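Side-chain contacts in GH62 arabinofuranosidase (Podospora anserina, PDB 4N4B), which probably cleaves terminal alpha-L-arabinofuranosyl side groups from xylan, using a five-bladed beta-propeller with a calcium ion near its centre: residues S282-E287 and L323-G328; F76-W81 and R306-G311. One frame throughout, in Å; residues are numbered along the deposited sequence.

Interaction 1: residues S282-E287 and L323-G328. With CA (calcium ion), chain B.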
loop_
_atom_site.group_PDB
_atom_site.type_symbol
_atom_site.label_atom_id
_atom_site.label_comp_id
_atom_site.label_asym_id
_atom_site.label_seq_id
_atom_site.Cartn_x
_atom_site.Cartn_y
_atom_site.Cartn_z
ATOM N N SER A 282 1.783 2.454 16.484
ATOM C CA SER A 282 2.243 2.417 15.043
ATOM C C SER A 282 1.045 2.767 14.168
ATOM O O SER A 282 -0.040 2.216 14.296
ATOM C CB SER A 282 2.763 1.062 14.731
ATOM O OG SER A 282 4.130 0.949 15.170
ATOM N N ILE A 283 1.309 3.571 13.133
ATOM C CA ILE A 283 0.405 3.758 11.962
ATOM C C ILE A 283 1.187 3.263 10.788
ATOM O O ILE A 283 2.210 3.830 10.416
ATOM C CB ILE A 283 0.010 5.245 11.805
ATOM C CG1 ILE A 283 -0.472 5.909 13.093
ATOM C CG2 ILE A 283 -0.992 5.325 10.672
ATOM C CD1 ILE A 283 -1.756 5.343 13.639
ATOM N N SER A 284 0.835 2.112 10.307
ATOM C CA SER A 284 1.694 1.372 9.379
ATOM C C SER A 284 0.922 1.000 8.090
ATOM O O SER A 284 -0.237 1.217 7.987
ATOM C CB SER A 284 2.267 0.144 10.139
ATOM O OG SER A 284 3.144 -0.649 9.406
ATOM N N HIS A 285 1.654 0.386 7.169
ATOM C CA HIS A 285 1.297 0.068 5.790
ATOM C C HIS A 285 -0.207 0.100 5.522
ATOM O O HIS A 285 -0.920 -0.725 5.941
ATOM C CB HIS A 285 1.855 -1.335 5.423
ATOM C CG HIS A 285 1.978 -1.583 3.947
ATOM N ND1 HIS A 285 2.983 -2.329 3.388
ATOM C CD2 HIS A 285 1.155 -1.254 2.931
ATOM C CE1 HIS A 285 2.807 -2.379 2.084
ATOM N NE2 HIS A 285 1.713 -1.719 1.776
ATOM N N GLY A 286 -0.606 1.045 4.691
ATOM C CA GLY A 286 -1.996 1.218 4.326
ATOM C C GLY A 286 -2.190 1.836 2.949
ATOM O O GLY A 286 -1.309 1.920 2.180
ATOM N N GLU A 287 -3.403 2.304 2.716
ATOM C CA GLU A 287 -3.781 2.896 1.418
ATOM C C GLU A 287 -4.954 3.827 1.614
ATOM O O GLU A 287 -5.833 3.554 2.412
ATOM C CB GLU A 287 -4.126 1.858 0.367
ATOM C CG GLU A 287 -3.087 1.620 -0.741
ATOM C CD GLU A 287 -3.554 0.766 -1.908
ATOM O OE1 GLU A 287 -4.758 0.984 -2.323
ATOM O OE2 GLU A 287 -2.807 -0.131 -2.340
ATOM N N LEU A 323 3.540 -10.940 14.612
ATOM C CA LEU A 323 2.923 -9.810 15.304
ATOM C C LEU A 323 1.471 -9.649 14.951
ATOM O O LEU A 323 1.013 -10.006 13.830
ATOM C CB LEU A 323 3.655 -8.511 14.970
ATOM C CG LEU A 323 5.079 -8.377 15.520
ATOM C CD1 LEU A 323 5.718 -7.102 14.904
ATOM C CD2 LEU A 323 5.124 -8.317 16.997
ATOM N N PRO A 324 0.672 -9.207 15.901
ATOM C CA PRO A 324 -0.786 -9.220 15.778
ATOM C C PRO A 324 -1.354 -7.970 15.073
ATOM O O PRO A 324 -2.122 -7.182 15.613
ATOM C CB PRO A 324 -1.231 -9.293 17.274
ATOM C CG PRO A 324 -0.220 -8.534 17.937
ATOM C CD PRO A 324 1.096 -8.855 17.278
ATOM N N TRP A 325 -0.968 -7.826 13.833
ATOM C CA TRP A 325 -1.441 -6.728 13.016
ATOM C C TRP A 325 -2.938 -6.862 12.691
ATOM O O TRP A 325 -3.392 -7.904 12.383
ATOM C CB TRP A 325 -0.636 -6.622 11.693
ATOM C CG TRP A 325 0.778 -6.288 11.815
ATOM C CD1 TRP A 325 1.793 -7.153 11.770
ATOM C CD2 TRP A 325 1.349 -5.012 12.101
ATOM N NE1 TRP A 325 2.975 -6.525 11.941
ATOM C CE2 TRP A 325 2.737 -5.202 12.181
ATOM C CE3 TRP A 325 0.830 -3.724 12.264
ATOM C CZ2 TRP A 325 3.607 -4.170 12.394
ATOM C CZ3 TRP A 325 1.691 -2.690 12.496
ATOM C CH2 TRP A 325 3.081 -2.914 12.546
ATOM N N ARG A 326 -3.633 -5.734 12.830
ATOM C CA ARG A 326 -5.042 -5.576 12.556
ATOM C C ARG A 326 -5.245 -4.305 11.735
ATOM O O ARG A 326 -4.491 -3.426 11.810
ATOM C CB ARG A 326 -5.863 -5.458 13.875
ATOM C CG ARG A 326 -5.602 -6.503 14.971
ATOM C CD ARG A 326 -6.063 -7.889 14.527
ATOM N NE ARG A 326 -5.777 -8.918 15.523
ATOM C CZ ARG A 326 -4.800 -9.795 15.439
ATOM N NH1 ARG A 326 -3.996 -9.828 14.425
ATOM N NH2 ARG A 326 -4.664 -10.706 16.373
ATOM N N LEU A 327 -6.344 -4.282 11.008
ATOM C CA LEU A 327 -6.662 -3.142 10.137
ATOM C C LEU A 327 -7.771 -2.284 10.708
ATOM O O LEU A 327 -8.723 -2.760 11.191
ATOM C CB LEU A 327 -7.063 -3.585 8.700
ATOM C CG LEU A 327 -6.159 -4.587 7.971
ATOM C CD1 LEU A 327 -6.711 -4.869 6.562
ATOM C CD2 LEU A 327 -4.723 -4.043 7.921
ATOM N N GLY A 328 -7.564 -0.986 10.592
ATOM C CA GLY A 328 -8.541 0.029 10.876
ATOM C C GLY A 328 -8.506 1.106 9.815
ATOM O O GLY A 328 -7.847 0.983 8.792
HETATM CA CA CA B . 0.818 -1.293 -0.203
HETATM O O HOH W 1 -0.982 -0.578 0.820
HETATM O O HOH W 2 -0.257 -1.046 -2.032
HETATM O O HOH W 3 1.463 0.687 -0.012
HETATM O O HOH W 4 -0.060 -3.317 -0.107
HETATM O O HOH W 5 2.481 -1.940 -1.072
#
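Trp325 meets Ser284 and, more loosely, Ser282 through the outer corner of its six-membered ring, a small buried contact of 107 Å² in which no hydrogen bond passes between 282-287 and 323-328. The chain reaches the tryptophan through an inverse gamma turn centred on Pro324 and leads on into strand 326-332 of the propeller's last blade. With CG beside the backbone N and anti to the carbonyl carbon (chi1 -65°), the indole extends toward the serines. Its CZ3 lies 3.7 Å from Ser284 CB, approached obliquely, and 4.5 Å from Ser282 CB. Ser284 OG also lies beside the ring, 3.9 Å from Trp325 CH2, but its hydrogen bonds go to Glu233 and Gln310, while Ser282 OG bonds to Arg241. With an alanine in place of the indole, a gap is likely to open beside Ser284 CB, leaving it without its aromatic neighbour. The Arg326 side chain folds back on the preceding residue: NH1 donates to Trp325 O at 2.9 Å, from above the carbonyl plane, and also to Ala45 O. Leu327 then packs on Gln310 of the adjacent strand 306-311. After Ser284 the chain turns a corner at His285 into strand 286-288 of the same blade; His285 NE2 binds the calcium ion at 2.2 Å, and five waters complete its modelled coordination. Water 1 donates to Gly286 O, and water 2 probably to Glu287 OE2 at 2.7 Å. Between the segments the indole makes van der Waals contact alone, and one protein ligand among waters is consistent with a calcium site held largely through its hydration shell.

Interaction 2: residues F76-W81 and R306-G311; sequences FTFADW and RFMYQG
At the interface between the first blade of the propeller and the last, Met308 of strand 306-311 reaches Phe76 and Phe78 on strand 70-78, while Arg306 meets Trp81 just beyond that strand. The methionine is extended through all three torsions (chi1 -161°), which carries its methyl group across to the phenylalanines. There CE lies 4.3 Å from Phe76 CE2, at the ring edge and near its plane, and 4.4 Å from Phe78 CZ, where the approach is oblique. Pro50, Ile52 and Val61 of the first blade and Phe329 of the last also touch the methionine, so its side chain is enclosed by apolar groups from both. In a five-bladed propeller these two sheets become neighbours when the ring closes; here strand 28-30, from near the N-terminus, pairs with 326-332 in the last blade and joins the chain's beginning to its end. At a more exposed part of the same interface, Arg306 CG sits at the edge of the Trp81 indole, 4.0 Å from CH2, and Arg306 CB is 4.1 Å from CZ2. Bends at chi2 and chi3 turn the guanidinium plane to within 15° of the indole plane, without a stack between the two. Instead NH2 donates in plane to water 6 at 2.8 Å, which takes a weak bond from Trp81 NE1, while NH1 bonds to Asn304 O. The indole stacks on Phe329.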
loop_
_atom_site.group_PDB
_atom_site.type_symbol
_atom_site.label_atom_id
_atom_site.label_comp_id
_atom_site.label_asym_id
_atom_site.label_seq_id
_atom_site.Cartn_x
_atom_site.Cartn_y
_atom_site.Cartn_z
ATOM N N PHE A 76 -11.454 -9.433 0.592
ATOM C CA PHE A 76 -12.735 -9.299 1.291
ATOM C C PHE A 76 -13.405 -8.030 0.887
ATOM O O PHE A 76 -12.813 -7.082 0.352
ATOM C CB PHE A 76 -12.570 -9.485 2.802
ATOM C CG PHE A 76 -11.608 -8.535 3.465
ATOM C CD1 PHE A 76 -10.242 -8.823 3.440
ATOM C CD2 PHE A 76 -12.046 -7.374 4.087
ATOM C CE1 PHE A 76 -9.341 -7.917 4.059
ATOM C CE2 PHE A 76 -11.108 -6.531 4.685
ATOM C CZ PHE A 76 -9.790 -6.800 4.651
ATOM N N THR A 77 -14.720 -7.896 1.225
ATOM C CA THR A 77 -15.570 -6.831 0.738
ATOM C C THR A 77 -16.671 -6.486 1.698
ATOM O O THR A 77 -17.085 -7.385 2.441
ATOM C CB THR A 77 -16.116 -7.222 -0.652
ATOM O OG1 THR A 77 -16.953 -6.168 -1.188
ATOM C CG2 THR A 77 -16.846 -8.506 -0.653
ATOM N N PHE A 78 -17.092 -5.256 1.740
ATOM C CA PHE A 78 -18.104 -4.835 2.685
ATOM C C PHE A 78 -18.573 -3.482 2.232
ATOM O O PHE A 78 -17.868 -2.754 1.665
ATOM C CB PHE A 78 -17.513 -4.722 4.138
ATOM C CG PHE A 78 -16.225 -3.958 4.205
ATOM C CD1 PHE A 78 -15.043 -4.613 3.999
ATOM C CD2 PHE A 78 -16.203 -2.623 4.418
ATOM C CE1 PHE A 78 -13.852 -3.945 4.018
ATOM C CE2 PHE A 78 -15.015 -1.941 4.421
ATOM C CZ PHE A 78 -13.820 -2.611 4.192
ATOM N N ALA A 79 -19.800 -3.171 2.601
ATOM C CA ALA A 79 -20.327 -1.858 2.375
ATOM C C ALA A 79 -19.949 -0.892 3.526
ATOM O O ALA A 79 -18.952 -0.298 3.481
ATOM C CB ALA A 79 -21.836 -1.930 2.154
ATOM N N ASP A 80 -20.757 -0.796 4.570
ATOM C CA ASP A 80 -20.414 0.007 5.732
ATOM C C ASP A 80 -19.169 -0.558 6.393
ATOM O O ASP A 80 -18.997 -1.719 6.463
ATOM C CB ASP A 80 -21.518 -0.110 6.778
ATOM C CG ASP A 80 -22.796 0.481 6.352
ATOM O OD1 ASP A 80 -22.824 1.368 5.511
ATOM O OD2 ASP A 80 -23.771 0.107 6.982
ATOM N N TRP A 81 -18.348 0.325 6.901
ATOM C CA TRP A 81 -17.163 -0.136 7.723
ATOM C C TRP A 81 -17.483 -1.028 8.879
ATOM O O TRP A 81 -16.743 -1.940 9.235
ATOM C CB TRP A 81 -16.397 1.073 8.250
ATOM C CG TRP A 81 -15.746 1.917 7.272
ATOM C CD1 TRP A 81 -15.738 1.789 5.862
ATOM C CD2 TRP A 81 -14.984 3.093 7.546
ATOM N NE1 TRP A 81 -14.979 2.766 5.329
ATOM C CE2 TRP A 81 -14.527 3.614 6.303
ATOM C CE3 TRP A 81 -14.674 3.813 8.732
ATOM C CZ2 TRP A 81 -13.735 4.733 6.243
ATOM C CZ3 TRP A 81 -13.899 4.940 8.634
ATOM C CH2 TRP A 81 -13.431 5.363 7.396
ATOM N N ARG A 306 -9.686 9.014 3.425
ATOM C CA ARG A 306 -9.709 8.023 4.470
ATOM C C ARG A 306 -8.642 7.003 4.060
ATOM O O ARG A 306 -8.407 6.722 2.857
ATOM C CB ARG A 306 -11.069 7.336 4.475
ATOM C CG ARG A 306 -12.288 8.259 4.811
ATOM C CD ARG A 306 -12.881 8.840 3.595
ATOM N NE ARG A 306 -13.640 7.816 2.879
ATOM C CZ ARG A 306 -13.906 7.790 1.578
ATOM N NH1 ARG A 306 -13.459 8.775 0.708
ATOM N NH2 ARG A 306 -14.629 6.808 1.123
ATOM N N PHE A 307 -7.964 6.474 5.058
ATOM C CA PHE A 307 -6.728 5.678 4.862
ATOM C C PHE A 307 -6.908 4.388 5.679
ATOM O O PHE A 307 -7.051 4.454 6.938
ATOM C CB PHE A 307 -5.530 6.473 5.288
ATOM C CG PHE A 307 -4.177 5.822 5.088
ATOM C CD1 PHE A 307 -3.530 5.856 3.855
ATOM C CD2 PHE A 307 -3.481 5.287 6.163
ATOM C CE1 PHE A 307 -2.258 5.355 3.686
ATOM C CE2 PHE A 307 -2.215 4.773 6.000
ATOM C CZ PHE A 307 -1.580 4.741 4.753
ATOM N N MET A 308 -7.039 3.225 5.036
ATOM C CA MET A 308 -7.051 1.959 5.738
ATOM C C MET A 308 -5.629 1.657 6.102
ATOM O O MET A 308 -4.769 1.702 5.228
ATOM C CB MET A 308 -7.658 0.883 4.861
ATOM C CG MET A 308 -8.112 -0.305 5.684
ATOM S SD MET A 308 -8.731 -1.640 4.661
ATOM C CE MET A 308 -9.672 -2.593 5.798
ATOM N N TYR A 309 -5.367 1.306 7.358
ATOM C CA TYR A 309 -3.999 1.084 7.845
ATOM C C TYR A 309 -3.934 -0.094 8.728
ATOM O O TYR A 309 -4.918 -0.623 9.230
ATOM C CB TYR A 309 -3.474 2.349 8.498
ATOM C CG TYR A 309 -4.034 2.525 9.918
ATOM C CD1 TYR A 309 -5.315 2.994 10.170
ATOM C CD2 TYR A 309 -3.262 2.207 11.031
ATOM C CE1 TYR A 309 -5.819 3.160 11.441
ATOM C CE2 TYR A 309 -3.733 2.405 12.316
ATOM C CZ TYR A 309 -5.017 2.873 12.480
ATOM O OH TYR A 309 -5.453 3.074 13.821
ATOM N N GLN A 310 -2.710 -0.520 9.007
ATOM C CA GLN A 310 -2.445 -1.594 9.979
ATOM C C GLN A 310 -1.820 -1.011 11.251
ATOM O O GLN A 310 -0.956 -0.134 11.210
ATOM C CB GLN A 310 -1.558 -2.675 9.378
ATOM C CG GLN A 310 -0.169 -2.255 9.042
ATOM C CD GLN A 310 0.647 -3.379 8.458
ATOM O OE1 GLN A 310 0.169 -4.299 7.827
ATOM N NE2 GLN A 310 1.982 -3.274 8.640
ATOM N N GLY A 311 -2.279 -1.611 12.309
ATOM C CA GLY A 311 -1.780 -1.299 13.613
ATOM C C GLY A 311 -1.664 -2.553 14.489
ATOM O O GLY A 311 -2.065 -3.551 14.122
HETATM O O HOH W 6 -15.688 4.760 2.723
#

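In the fold
Both interactions draw on the last blade, where 306-311 of interaction 2 runs between 286-288 and 326-332, the strands on which interaction 1 lies; Gly328 O to Tyr309 N and Arg326 O to Gly311 N are probable hydrogen bonds tying them together. Their centres are 11 Å apart. Interaction 1 is wholly buried and is made by residues just before the last blade's strands, whose backbones also bond to strands 46-55 and 241-248; it combines a thin apolar touch with polar groups and the calcium site. Interaction 2 crosses to the first blade; its methionine and phenylalanines are buried, but its tryptophan and arginine are partly exposed and share a water. Gln310, in the strand of interaction 2, also packs against Trp325 and so borders both contacts.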